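Local structure of glyceraldehyde-3-phosphate dehydrogenase (Sulfolobus solfataricus, 1B7G) at residues Ile117-Tyr125 / Thr142-Thr150; Gln171-Leu182 / Ala210-Met218. The protein catalyses the phosphorylating oxidation of D-glyceraldehyde 3-phosphate in glycolysis, accepting NAD or NADP as cofactor with a marked preference for NADP. The protein carries 1 engineered substitution. All coordinates share one frame; numbering follows the deposited sequence.

Interaction 1 of 2, residues Ile117-Tyr125 / Thr142-Thr150; sequences ISFSALCNY and TALLRTICT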
ATOM      1  N   ILE A 117      26.200  -0.887  22.307  1.00 29.22           N
ATOM      2  CA  ILE A 117      25.123  -0.165  22.976  1.00 31.28           C
ATOM      3  C   ILE A 117      23.817  -0.383  22.198  1.00 28.96           C
ATOM      4  O   ILE A 117      23.897  -0.724  21.023  1.00 32.40           O
ATOM      5  CB  ILE A 117      25.471   1.319  23.059  1.00 23.87           C
ATOM      6  CG1 ILE A 117      24.612   2.043  24.088  1.00 23.70           C
ATOM      7  CG2 ILE A 117      25.363   1.962  21.661  1.00 29.12           C
ATOM      8  CD1 ILE A 117      24.921   3.510  24.299  1.00 25.69           C
ATOM      9  N   SER A 118      22.683  -0.231  22.858  1.00 28.03           N
ATOM     10  CA  SER A 118      21.402  -0.272  22.099  1.00 26.97           C
ATOM     11  C   SER A 118      20.991   1.187  21.982  1.00 27.30           C
ATOM     12  O   SER A 118      21.431   2.004  22.800  1.00 29.33           O
ATOM     13  CB  SER A 118      20.315  -1.101  22.816  1.00 17.91           C
ATOM     14  OG  SER A 118      20.722  -2.447  22.781  1.00 26.79           O
ATOM     15  N   PHE A 119      20.117   1.503  21.033  1.00 29.77           N
ATOM     16  CA  PHE A 119      19.834   2.880  20.685  1.00 28.18           C
ATOM     17  C   PHE A 119      18.401   3.171  20.309  1.00 26.22           C
ATOM     18  O   PHE A 119      17.732   2.420  19.620  1.00 24.77           O
ATOM     19  CB  PHE A 119      20.684   3.121  19.371  1.00 26.95           C
ATOM     20  CG  PHE A 119      20.519   4.417  18.648  1.00 30.94           C
ATOM     21  CD1 PHE A 119      19.530   4.650  17.728  1.00 24.24           C
ATOM     22  CD2 PHE A 119      21.479   5.421  18.816  1.00 29.32           C
ATOM     23  CE1 PHE A 119      19.417   5.831  17.036  1.00 25.84           C
ATOM     24  CE2 PHE A 119      21.373   6.640  18.149  1.00 32.33           C
ATOM     25  CZ  PHE A 119      20.352   6.852  17.235  1.00 27.24           C
ATOM     26  N   SER A 120      17.971   4.373  20.564  1.00 22.03           N
ATOM     27  CA  SER A 120      16.793   5.008  20.071  1.00 26.39           C
ATOM     28  C   SER A 120      17.091   6.508  20.057  1.00 25.25           C
ATOM     29  O   SER A 120      17.362   6.992  21.153  1.00 24.99           O
ATOM     30  CB  SER A 120      15.533   4.702  20.898  1.00 23.06           C
ATOM     31  OG  SER A 120      14.373   4.937  20.075  1.00 31.79           O
ATOM     32  N   ALA A 121      16.991   7.195  18.936  1.00 26.10           N
ATOM     33  CA  ALA A 121      17.433   8.570  18.799  1.00 31.09           C
ATOM     34  C   ALA A 121      16.792   9.567  19.724  1.00 27.19           C
ATOM     35  O   ALA A 121      17.453  10.493  20.188  1.00 26.09           O
ATOM     36  CB  ALA A 121      17.325   9.097  17.354  1.00 22.81           C
ATOM     37  N   LEU A 122      15.522   9.454  20.060  1.00 25.18           N
ATOM     38  CA  LEU A 122      14.874  10.337  20.997  1.00 22.26           C
ATOM     39  C   LEU A 122      15.363  10.086  22.427  1.00 22.25           C
ATOM     40  O   LEU A 122      14.897  10.833  23.294  1.00 27.82           O
ATOM     41  CB  LEU A 122      13.353  10.206  20.940  1.00 24.57           C
ATOM     42  CG  LEU A 122      12.619  11.094  19.939  1.00 23.04           C
ATOM     43  CD1 LEU A 122      13.037  10.761  18.515  1.00 26.19           C
ATOM     44  CD2 LEU A 122      11.107  10.974  20.075  1.00 25.02           C
ATOM     45  N   CYS A 123      16.169   9.074  22.720  1.00 25.54           N
ATOM     46  CA  CYS A 123      16.570   8.856  24.084  1.00 27.26           C
ATOM     47  C   CYS A 123      18.075   8.912  24.372  1.00 25.01           C
ATOM     48  O   CYS A 123      18.386   9.474  25.416  1.00 24.29           O
ATOM     49  CB  CYS A 123      16.111   7.483  24.669  1.00 23.01           C
ATOM     50  SG  CYS A 123      14.327   7.213  24.517  1.00 27.37           S
ATOM     51  N   ASN A 124      18.943   8.273  23.606  1.00 22.92           N
ATOM     52  CA  ASN A 124      20.341   8.197  24.014  1.00 25.81           C
ATOM     53  C   ASN A 124      21.336   8.296  22.876  1.00 26.01           C
ATOM     54  O   ASN A 124      22.378   7.617  22.863  1.00 26.98           O
ATOM     55  CB  ASN A 124      20.543   6.874  24.806  1.00 22.24           C
ATOM     56  CG  ASN A 124      20.447   5.672  23.891  1.00 30.15           C
ATOM     57  OD1 ASN A 124      19.809   5.771  22.830  1.00 27.93           O
ATOM     58  ND2 ASN A 124      21.127   4.586  24.235  1.00 26.64           N
ATOM     59  N   TYR A 125      21.069   9.173  21.924  1.00 23.17           N
ATOM     60  CA  TYR A 125      22.034   9.397  20.829  1.00 29.64           C
ATOM     61  C   TYR A 125      23.398   9.820  21.407  1.00 24.42           C
ATOM     62  O   TYR A 125      24.414   9.219  21.074  1.00 25.22           O
ATOM     63  CB  TYR A 125      21.486  10.489  19.930  1.00 28.15           C
ATOM     64  CG  TYR A 125      22.346  10.927  18.767  1.00 31.14           C
ATOM     65  CD1 TYR A 125      23.432  11.817  18.925  1.00 23.58           C
ATOM     66  CD2 TYR A 125      22.058  10.482  17.504  1.00 25.53           C
ATOM     67  CE1 TYR A 125      24.170  12.195  17.811  1.00 30.10           C
ATOM     68  CE2 TYR A 125      22.767  10.873  16.393  1.00 29.33           C
ATOM     69  CZ  TYR A 125      23.842  11.753  16.556  1.00 32.88           C
ATOM     70  OH  TYR A 125      24.536  12.125  15.429  1.00 28.13           O
ATOM     71  N   THR A 142      11.205   0.349  20.090  1.00 23.38           N
ATOM     72  CA  THR A 142      11.350   1.748  19.663  1.00 21.17           C
ATOM     73  C   THR A 142      10.140   2.580  19.992  1.00 22.86           C
ATOM     74  O   THR A 142      10.251   3.730  20.434  1.00 22.46           O
ATOM     75  CB  THR A 142      11.653   1.840  18.162  1.00 20.54           C
ATOM     76  OG1 THR A 142      12.898   1.188  17.854  1.00 22.83           O
ATOM     77  CG2 THR A 142      11.764   3.291  17.698  1.00 23.92           C
ATOM     78  N   ALA A 143       8.920   2.049  19.709  1.00 21.83           N
ATOM     79  CA  ALA A 143       7.720   2.840  19.931  1.00 26.37           C
ATOM     80  C   ALA A 143       7.545   3.109  21.437  1.00 18.54           C
ATOM     81  O   ALA A 143       7.197   4.217  21.797  1.00 21.24           O
ATOM     82  CB  ALA A 143       6.500   2.109  19.351  1.00 22.26           C
ATOM     83  N   LEU A 144       7.898   2.135  22.262  1.00 18.71           N
ATOM     84  CA  LEU A 144       7.794   2.349  23.729  1.00 27.22           C
ATOM     85  C   LEU A 144       8.806   3.424  24.196  1.00 26.63           C
ATOM     86  O   LEU A 144       8.471   4.296  24.978  1.00 20.11           O
ATOM     87  CB  LEU A 144       8.061   1.029  24.419  1.00 26.19           C
ATOM     88  CG  LEU A 144       6.946  -0.032  24.550  1.00 22.71           C
ATOM     89  CD1 LEU A 144       7.594  -1.380  24.796  1.00 25.09           C
ATOM     90  CD2 LEU A 144       6.002   0.321  25.697  1.00 24.03           C
ATOM     91  N   LEU A 145      10.050   3.380  23.706  1.00 23.37           N
ATOM     92  CA  LEU A 145      11.060   4.367  24.058  1.00 28.50           C
ATOM     93  C   LEU A 145      10.726   5.775  23.608  1.00 27.83           C
ATOM     94  O   LEU A 145      10.858   6.701  24.424  1.00 23.41           O
ATOM     95  CB  LEU A 145      12.447   3.967  23.515  1.00 17.79           C
ATOM     96  CG  LEU A 145      13.012   2.748  24.272  1.00 28.52           C
ATOM     97  CD1 LEU A 145      14.202   2.165  23.534  1.00 27.13           C
ATOM     98  CD2 LEU A 145      13.316   3.180  25.707  1.00 21.49           C
ATOM     99  N   ARG A 146      10.217   5.967  22.394  1.00 27.89           N
ATOM    100  CA  ARG A 146       9.854   7.303  21.958  1.00 25.08           C
ATOM    101  C   ARG A 146       8.758   7.866  22.879  1.00 30.01           C
ATOM    102  O   ARG A 146       8.758   9.049  23.138  1.00 25.41           O
ATOM    103  CB  ARG A 146       9.352   7.399  20.528  1.00 21.39           C
ATOM    104  CG  ARG A 146      10.400   6.902  19.491  1.00 20.00           C
ATOM    105  CD  ARG A 146       9.784   7.311  18.120  1.00 17.79           C
ATOM    106  NE  ARG A 146      10.684   6.872  17.045  1.00 21.84           N
ATOM    107  CZ  ARG A 146      10.242   6.547  15.824  1.00 19.80           C
ATOM    108  NH1 ARG A 146       8.951   6.686  15.514  1.00 20.43           N
ATOM    109  NH2 ARG A 146      11.135   6.139  14.939  1.00 17.91           N
ATOM    110  N   THR A 147       7.773   7.011  23.199  1.00 20.21           N
ATOM    111  CA  THR A 147       6.675   7.488  24.051  1.00 21.64           C
ATOM    112  C   THR A 147       7.190   7.779  25.463  1.00 20.89           C
ATOM    113  O   THR A 147       6.900   8.866  25.941  1.00 25.50           O
ATOM    114  CB  THR A 147       5.548   6.416  24.094  1.00 25.34           C
ATOM    115  OG1 THR A 147       5.191   6.106  22.733  1.00 22.84           O
ATOM    116  CG2 THR A 147       4.378   6.896  24.901  1.00 21.69           C
ATOM    117  N   ILE A 148       7.974   6.920  26.059  1.00 25.47           N
ATOM    118  CA  ILE A 148       8.506   7.111  27.416  1.00 26.99           C
ATOM    119  C   ILE A 148       9.486   8.288  27.509  1.00 30.76           C
ATOM    120  O   ILE A 148       9.355   9.157  28.389  1.00 28.77           O
ATOM    121  CB  ILE A 148       9.216   5.844  27.919  1.00 26.82           C
ATOM    122  CG1 ILE A 148       8.338   4.597  28.029  1.00 23.09           C
ATOM    123  CG2 ILE A 148       9.847   6.145  29.289  1.00 32.79           C
ATOM    124  CD1 ILE A 148       9.148   3.315  28.187  1.00 21.77           C
ATOM    125  N   CYS A 149      10.450   8.402  26.598  1.00 27.54           N
ATOM    126  CA  CYS A 149      11.382   9.569  26.667  1.00 30.12           C
ATOM    127  C   CYS A 149      10.696  10.877  26.387  1.00 27.69           C
ATOM    128  O   CYS A 149      10.892  11.856  27.149  1.00 29.59           O
ATOM    129  CB  CYS A 149      12.615   9.337  25.821  1.00 27.87           C
ATOM    130  SG  CYS A 149      13.579   7.916  26.277  1.00 26.17           S
ATOM    131  N   THR A 150       9.631  10.916  25.578  1.00 28.22           N
ATOM    132  CA  THR A 150       8.837  12.114  25.414  1.00 22.08           C
ATOM    133  C   THR A 150       7.982  12.441  26.644  1.00 33.29           C
ATOM    134  O   THR A 150       7.954  13.629  27.046  1.00 30.89           O
ATOM    135  CB  THR A 150       7.892  12.041  24.190  1.00 22.31           C
ATOM    136  OG1 THR A 150       8.704  11.752  23.041  1.00 27.28           O
ATOM    137  CG2 THR A 150       7.078  13.299  24.008  1.00 18.09           C
TER
HETATM  138  O   HOH W   1      15.133   2.787  18.296  1.00 22.34           O
HETATM  139  O   HOH W   2      13.482   7.192  18.958  1.00 24.34           O

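Interaction 2 of 2, residues Gln171-Leu182 / Ala210-Met218; sequences QKEVKKGPINSL and AVIAPTTLM. With SO4 (sulfate ion), chain G.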
ATOM      1  N   GLN A 171       2.503  -8.184   5.211  1.00 28.02           N
ATOM      2  CA  GLN A 171       1.592  -8.428   4.132  1.00 32.66           C
ATOM      3  C   GLN A 171       2.186  -9.204   2.958  1.00 32.45           C
ATOM      4  O   GLN A 171       1.467 -10.055   2.391  1.00 36.49           O
ATOM      5  CB  GLN A 171       1.017  -7.102   3.615  1.00 39.35           C
ATOM      6  CG  GLN A 171       0.015  -7.381   2.478  1.00 43.40           C
ATOM      7  CD  GLN A 171      -0.764  -6.119   2.152  1.00 49.36           C
ATOM      8  OE1 GLN A 171      -1.721  -5.774   2.848  1.00 36.84           O
ATOM      9  NE2 GLN A 171      -0.280  -5.427   1.118  1.00 50.48           N
ATOM     10  N   LYS A 172       3.465  -9.040   2.674  1.00 29.16           N
ATOM     11  CA  LYS A 172       4.065  -9.812   1.567  1.00 34.57           C
ATOM     12  C   LYS A 172       4.277 -11.265   1.943  1.00 32.53           C
ATOM     13  O   LYS A 172       4.464 -12.113   1.065  1.00 37.30           O
ATOM     14  CB  LYS A 172       5.381  -9.170   1.101  1.00 22.22           C
ATOM     15  CG  LYS A 172       6.603  -9.612   1.918  1.00 31.49           C
ATOM     16  CD  LYS A 172       7.707  -8.570   1.860  1.00 32.01           C
ATOM     17  CE  LYS A 172       9.017  -9.114   2.373  1.00 30.83           C
ATOM     18  NZ  LYS A 172      10.075  -8.072   2.463  1.00 40.32           N
ATOM     19  N   GLU A 173       4.369 -11.589   3.229  1.00 34.46           N
ATOM     20  CA  GLU A 173       4.629 -12.987   3.625  1.00 33.57           C
ATOM     21  C   GLU A 173       3.360 -13.779   3.414  1.00 32.14           C
ATOM     22  O   GLU A 173       2.225 -13.302   3.647  1.00 43.50           O
ATOM     23  CB  GLU A 173       5.212 -13.027   5.044  1.00 34.84           C
ATOM     24  CG  GLU A 173       6.224 -11.933   5.338  1.00 35.93           C
ATOM     25  CD  GLU A 173       6.819 -11.876   6.726  1.00 58.79           C
ATOM     26  OE1 GLU A 173       7.871 -12.534   6.966  1.00 55.71           O
ATOM     27  OE2 GLU A 173       6.334 -11.168   7.658  1.00 48.37           O
ATOM     28  N   VAL A 174       3.405 -14.870   2.647  1.00 29.85           N
ATOM     29  CA  VAL A 174       2.195 -15.661   2.418  1.00 28.57           C
ATOM     30  C   VAL A 174       2.379 -17.039   3.052  1.00 27.57           C
ATOM     31  O   VAL A 174       1.491 -17.873   2.960  1.00 27.61           O
ATOM     32  CB  VAL A 174       1.849 -15.791   0.915  1.00 34.84           C
ATOM     33  CG1 VAL A 174       1.615 -14.411   0.305  1.00 37.10           C
ATOM     34  CG2 VAL A 174       2.953 -16.541   0.197  1.00 28.47           C
ATOM     35  N   LYS A 175       3.537 -17.305   3.668  1.00 25.84           N
ATOM     36  CA  LYS A 175       3.686 -18.634   4.290  1.00 29.32           C
ATOM     37  C   LYS A 175       3.595 -18.600   5.809  1.00 34.74           C
ATOM     38  O   LYS A 175       3.876 -19.612   6.457  1.00 35.65           O
ATOM     39  CB  LYS A 175       4.985 -19.290   3.835  1.00 31.49           C
ATOM     40  CG  LYS A 175       4.948 -19.570   2.315  1.00 40.38           C
ATOM     41  CD  LYS A 175       6.251 -20.225   1.858  1.00 60.28           C
ATOM     42  CE  LYS A 175       6.188 -20.598   0.377  1.00 52.32           C
ATOM     43  NZ  LYS A 175       6.719 -19.488  -0.469  1.00 71.65           N
ATOM     44  N   LYS A 176       3.147 -17.513   6.425  1.00 27.20           N
ATOM     45  CA  LYS A 176       3.153 -17.460   7.892  1.00 31.19           C
ATOM     46  C   LYS A 176       1.760 -17.237   8.441  1.00 30.05           C
ATOM     47  O   LYS A 176       0.977 -16.621   7.760  1.00 28.03           O
ATOM     48  CB  LYS A 176       4.027 -16.288   8.405  1.00 31.49           C
ATOM     49  CG  LYS A 176       5.523 -16.629   8.335  1.00 36.23           C
ATOM     50  CD  LYS A 176       6.334 -15.400   8.715  1.00 54.36           C
ATOM     51  CE  LYS A 176       7.819 -15.628   8.530  1.00 64.89           C
ATOM     52  NZ  LYS A 176       8.637 -14.572   9.203  1.00 69.58           N
ATOM     53  N   GLY A 177       1.483 -17.820   9.612  1.00 27.95           N
ATOM     54  CA  GLY A 177       0.167 -17.591  10.215  1.00 23.48           C
ATOM     55  C   GLY A 177       0.460 -16.800  11.524  1.00 27.66           C
ATOM     56  O   GLY A 177       1.541 -16.227  11.690  1.00 26.73           O
ATOM     57  N   PRO A 178      -0.517 -16.835  12.382  1.00 23.32           N
ATOM     58  CA  PRO A 178      -1.743 -17.573  12.156  1.00 25.29           C
ATOM     59  C   PRO A 178      -2.825 -16.857  11.379  1.00 27.09           C
ATOM     60  O   PRO A 178      -2.954 -15.640  11.355  1.00 24.91           O
ATOM     61  CB  PRO A 178      -2.217 -17.872  13.573  1.00 25.45           C
ATOM     62  CG  PRO A 178      -1.761 -16.689  14.359  1.00 29.52           C
ATOM     63  CD  PRO A 178      -0.474 -16.203  13.741  1.00 25.12           C
ATOM     64  N   ILE A 179      -3.645 -17.676  10.705  1.00 24.56           N
ATOM     65  CA  ILE A 179      -4.769 -17.230   9.911  1.00 24.31           C
ATOM     66  C   ILE A 179      -5.910 -16.768  10.843  1.00 26.33           C
ATOM     67  O   ILE A 179      -6.580 -15.772  10.611  1.00 25.44           O
ATOM     68  CB  ILE A 179      -5.393 -18.329   9.047  1.00 21.22           C
ATOM     69  CG1 ILE A 179      -4.467 -18.952   7.986  1.00 39.14           C
ATOM     70  CG2 ILE A 179      -6.586 -17.748   8.247  1.00 22.57           C
ATOM     71  CD1 ILE A 179      -5.086 -20.101   7.219  1.00 53.11           C
ATOM     72  N   ASN A 180      -6.113 -17.571  11.893  1.00 27.95           N
ATOM     73  CA  ASN A 180      -7.260 -17.243  12.767  1.00 29.64           C
ATOM     74  C   ASN A 180      -7.007 -17.763  14.175  1.00 28.32           C
ATOM     75  O   ASN A 180      -7.540 -18.783  14.613  1.00 26.41           O
ATOM     76  CB  ASN A 180      -8.552 -17.881  12.186  1.00 29.19           C
ATOM     77  CG  ASN A 180      -9.718 -17.607  13.131  1.00 38.29           C
ATOM     78  OD1 ASN A 180      -9.647 -16.717  13.994  1.00 33.46           O
ATOM     79  ND2 ASN A 180     -10.796 -18.353  13.083  1.00 25.79           N
ATOM     80  N   SER A 181      -6.147 -17.098  14.918  1.00 25.13           N
ATOM     81  CA  SER A 181      -5.861 -17.489  16.310  1.00 27.49           C
ATOM     82  C   SER A 181      -5.269 -16.259  17.001  1.00 26.55           C
ATOM     83  O   SER A 181      -4.666 -15.439  16.308  1.00 25.98           O
ATOM     84  CB  SER A 181      -4.749 -18.545  16.395  1.00 21.05           C
ATOM     85  OG  SER A 181      -4.676 -19.137  17.711  1.00 23.73           O
ATOM     86  N   LEU A 182      -5.320 -16.307  18.322  1.00 22.23           N
ATOM     87  CA  LEU A 182      -4.526 -15.362  19.115  1.00 21.54           C
ATOM     88  C   LEU A 182      -3.436 -16.253  19.667  1.00 25.05           C
ATOM     89  O   LEU A 182      -3.734 -17.448  19.925  1.00 25.21           O
ATOM     90  CB  LEU A 182      -5.335 -14.655  20.187  1.00 21.71           C
ATOM     91  CG  LEU A 182      -6.434 -13.717  19.732  1.00 24.58           C
ATOM     92  CD1 LEU A 182      -7.111 -13.120  20.971  1.00 17.92           C
ATOM     93  CD2 LEU A 182      -5.783 -12.605  18.854  1.00 15.65           C
ATOM     94  N   ALA A 210       2.959  -9.743  25.535  1.00 21.34           N
ATOM     95  CA  ALA A 210       2.677  -9.602  24.116  1.00 19.34           C
ATOM     96  C   ALA A 210       1.881 -10.853  23.614  1.00 20.97           C
ATOM     97  O   ALA A 210       2.140 -11.946  24.072  1.00 20.13           O
ATOM     98  CB  ALA A 210       3.992  -9.592  23.338  1.00 26.37           C
ATOM     99  N   VAL A 211       1.103 -10.592  22.584  1.00 19.61           N
ATOM    100  CA  VAL A 211       0.295 -11.576  21.916  1.00 23.93           C
ATOM    101  C   VAL A 211       0.292 -11.286  20.393  1.00 22.91           C
ATOM    102  O   VAL A 211       0.359 -10.103  20.051  1.00 24.95           O
ATOM    103  CB  VAL A 211      -1.153 -11.540  22.431  1.00 16.64           C
ATOM    104  CG1 VAL A 211      -1.807 -10.192  22.158  1.00 20.64           C
ATOM    105  CG2 VAL A 211      -1.981 -12.638  21.745  1.00 16.38           C
ATOM    106  N   ILE A 212       0.203 -12.323  19.613  1.00 18.97           N
ATOM    107  CA  ILE A 212       0.092 -12.264  18.144  1.00 21.81           C
ATOM    108  C   ILE A 212      -1.379 -12.387  17.742  1.00 25.93           C
ATOM    109  O   ILE A 212      -2.101 -13.240  18.253  1.00 22.71           O
ATOM    110  CB  ILE A 212       0.942 -13.328  17.470  1.00 16.84           C
ATOM    111  CG1 ILE A 212       2.452 -13.054  17.518  1.00 16.93           C
ATOM    112  CG2 ILE A 212       0.550 -13.603  15.980  1.00 17.04           C
ATOM    113  CD1 ILE A 212       3.286 -14.307  17.149  1.00 17.96           C
ATOM    114  N   ALA A 213      -1.837 -11.456  16.927  1.00 16.11           N
ATOM    115  CA  ALA A 213      -3.168 -11.431  16.362  1.00 21.31           C
ATOM    116  C   ALA A 213      -3.023 -11.729  14.844  1.00 27.17           C
ATOM    117  O   ALA A 213      -1.948 -11.412  14.315  1.00 24.81           O
ATOM    118  CB  ALA A 213      -3.875 -10.101  16.482  1.00 19.00           C
ATOM    119  N   PRO A 214      -4.080 -12.172  14.198  1.00 27.14           N
ATOM    120  CA  PRO A 214      -4.054 -12.502  12.767  1.00 25.68           C
ATOM    121  C   PRO A 214      -4.278 -11.315  11.847  1.00 28.75           C
ATOM    122  O   PRO A 214      -5.266 -11.209  11.134  1.00 36.17           O
ATOM    123  CB  PRO A 214      -5.159 -13.548  12.599  1.00 29.85           C
ATOM    124  CG  PRO A 214      -6.115 -13.277  13.685  1.00 29.43           C
ATOM    125  CD  PRO A 214      -5.393 -12.521  14.797  1.00 25.93           C
ATOM    126  N   THR A 215      -3.407 -10.309  11.976  1.00 22.73           N
ATOM    127  CA  THR A 215      -3.471  -9.071  11.223  1.00 25.81           C
ATOM    128  C   THR A 215      -2.135  -8.830  10.517  1.00 24.39           C
ATOM    129  O   THR A 215      -1.161  -9.371  11.022  1.00 22.91           O
ATOM    130  CB  THR A 215      -3.866  -7.866  12.063  1.00 29.69           C
ATOM    131  OG1 THR A 215      -3.923  -6.722  11.181  1.00 25.00           O
ATOM    132  CG2 THR A 215      -2.918  -7.571  13.235  1.00 15.13           C
ATOM    133  N   THR A 216      -2.043  -8.119   9.390  1.00 23.57           N
ATOM    134  CA  THR A 216      -0.732  -7.952   8.771  1.00 24.48           C
ATOM    135  C   THR A 216      -0.224  -6.500   8.801  1.00 21.01           C
ATOM    136  O   THR A 216       0.961  -6.286   8.555  1.00 23.03           O
ATOM    137  CB  THR A 216      -0.728  -8.349   7.250  1.00 21.92           C
ATOM    138  OG1 THR A 216      -1.726  -7.552   6.607  1.00 24.71           O
ATOM    139  CG2 THR A 216      -1.120  -9.814   7.065  1.00 18.62           C
ATOM    140  N   LEU A 217      -1.077  -5.562   9.119  1.00 20.82           N
ATOM    141  CA  LEU A 217      -0.747  -4.163   8.894  1.00 25.94           C
ATOM    142  C   LEU A 217       0.131  -3.498   9.927  1.00 28.36           C
ATOM    143  O   LEU A 217       1.091  -2.821   9.564  1.00 27.33           O
ATOM    144  CB  LEU A 217      -2.058  -3.393   8.711  1.00 26.14           C
ATOM    145  CG  LEU A 217      -2.998  -3.979   7.629  1.00 30.81           C
ATOM    146  CD1 LEU A 217      -4.177  -3.049   7.379  1.00 17.96           C
ATOM    147  CD2 LEU A 217      -2.217  -4.191   6.325  1.00 30.49           C
ATOM    148  N   MET A 218      -0.230  -3.564  11.197  1.00 22.27           N
ATOM    149  CA  MET A 218       0.426  -2.793  12.255  1.00 20.99           C
ATOM    150  C   MET A 218       0.239  -3.519  13.593  1.00 25.01           C
ATOM    151  O   MET A 218      -0.795  -4.195  13.751  1.00 23.98           O
ATOM    152  CB  MET A 218      -0.339  -1.467  12.414  1.00 25.84           C
ATOM    153  CG  MET A 218       0.000  -0.383  11.397  1.00 22.17           C
ATOM    154  SD  MET A 218      -0.911   1.124  11.633  1.00 20.68           S
ATOM    155  CE  MET A 218      -0.632   1.911  10.015  1.00 21.55           C
TER
HETATM  156  S   SO4 G 610      11.964 -10.053   5.075  1.00 80.19           S
HETATM  157  O1  SO4 G 610      11.656  -9.889   3.617  1.00 83.14           O
HETATM  158  O2  SO4 G 610      12.044  -8.702   5.722  1.00 80.95           O
HETATM  159  O3  SO4 G 610      13.279 -10.764   5.221  1.00 81.86           O
HETATM  160  O4  SO4 G 610      10.890 -10.867   5.739  1.00 84.53           O
HETATM  161  O   HOH W   3       2.778  -5.402   6.546  1.00 28.79           O

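Interaction 1 of 2, residues Ile117-Tyr125 / Thr142-Thr150
Leu-122 and Cys-123, on the short, weakly bonded helix 121-125, face Arg-146 and Cys-149 of helix 142-150; the two axes approach to 8.8 Å and cross at 78°. A disulfide joins the segments, Cys-123 SG to Cys-149 SG at 2.0 Å. In both cysteines the sulfur lies beside the backbone N, which sends each toward the other, and the bridge closes with a right-handed chi3 of 114°, wider than a right angle. Beside it, Cys-123 SG rests 3.9 Å from Leu-145 CB. The Leu-122 CD2 branch slants across the Arg-146 stem, 4.0 Å from Arg-146 CB, and also touches Thr-150. The Arg-146 guanidinium reaches past this contact to a salt bridge with Glu-307. Ser-120 packs its CB 3.9 Å from Leu-145 CD1, while its OG holds two waters: one, 2.9 Å from Ser-120 OG, donates to Phe-119 O and Thr-142 OG1; the other, 2.7 Å from Ser-120 OG, accepts from Leu-122 N and, weakly, from Arg-146 NE. Thr-142 OG1 is also hydrogen-bonded to Ser-138 O. Where the turn before helix 121-125 faces Thr-142 and Arg-146, water thus joins the polar groups, and a covalent bond, consistent with a hyperthermophile's need for stability, restricts helix separation.

Interaction 2 of 2, residues Gln171-Leu182 / Ala210-Met218
Leu-182 lies along the edge of strand 210-213 and, as a worked example, can be followed outward atom by atom. Its CA makes a CA-H...O contact with Ile-212 O at 3.3 Å. The CB stands 4.0 Å from the same Ile-212 O, with Val-211 CG2 next, at 4.2 Å. With CG beside the backbone N (chi1 -66°) and the chain then extended, the CD2 branch is carried over Ala-213: Leu-182 CD2 lies 3.8 Å from Ala-213 CA, with Ile-212 O and Ala-213 CB also against it, and it touches Pro-214 CD.

Pro-214, the centre of an inverse gamma turn, has three carbonyl oxygens of the loop pressing on its ring carbons. Its CB lies 3.3 Å from both Pro-178 O and Ile-179 O, and its CD 3.4 Å from Ser-181 O. Pro-178, which follows a cis peptide bond, slants across Ile-212, its CD 3.6 Å from Ile-212 CG2. At the far end of the loop a water accepts from Gln-171 N and donates to Thr-216 O, 2.8 Å away. Gln-171 OE1 lies near Leu-217 CD2 but is hydrogen-bonded to Gln-171 NE2 of the second subunit. Lys-172 NZ holds a sulfate, probably from the crystallisation liquor, which Thr-11 N also binds; the same Lys-172 NZ forms a salt bridge with Glu-39.

The loop connects strand 157-167 to strand 183-184, the two that flank strand 205-213 in the mixed sheet; Leu-217 packs against helix 258-267, and Ile-212 on Arg-166, a residue of the substrate-phosphate site, which this part of the strand adjoins.

From the N terminus, the chain passes through the parallel sheet to strand 118-119, and interaction 1 then closes a loop of 16 residues that holds strand 133-136 and the start of helix 139-152, including Ser-138, Cys-139 and Asn-140. Strand 157-167 follows, leading to interaction 2, which closes a second loop of 27 residues carrying helix 193-198, with His-192 just before it and His-193 at its start. The loops lie in series, neither nested nor crossed, with centres 26 Å apart. Interaction 1 ties the edge of the nucleotide-binding sheet to helix 139-152; interaction 2 ties a surface loop to the mixed sheet. Each loop thus supplies residues of the inorganic phosphate site.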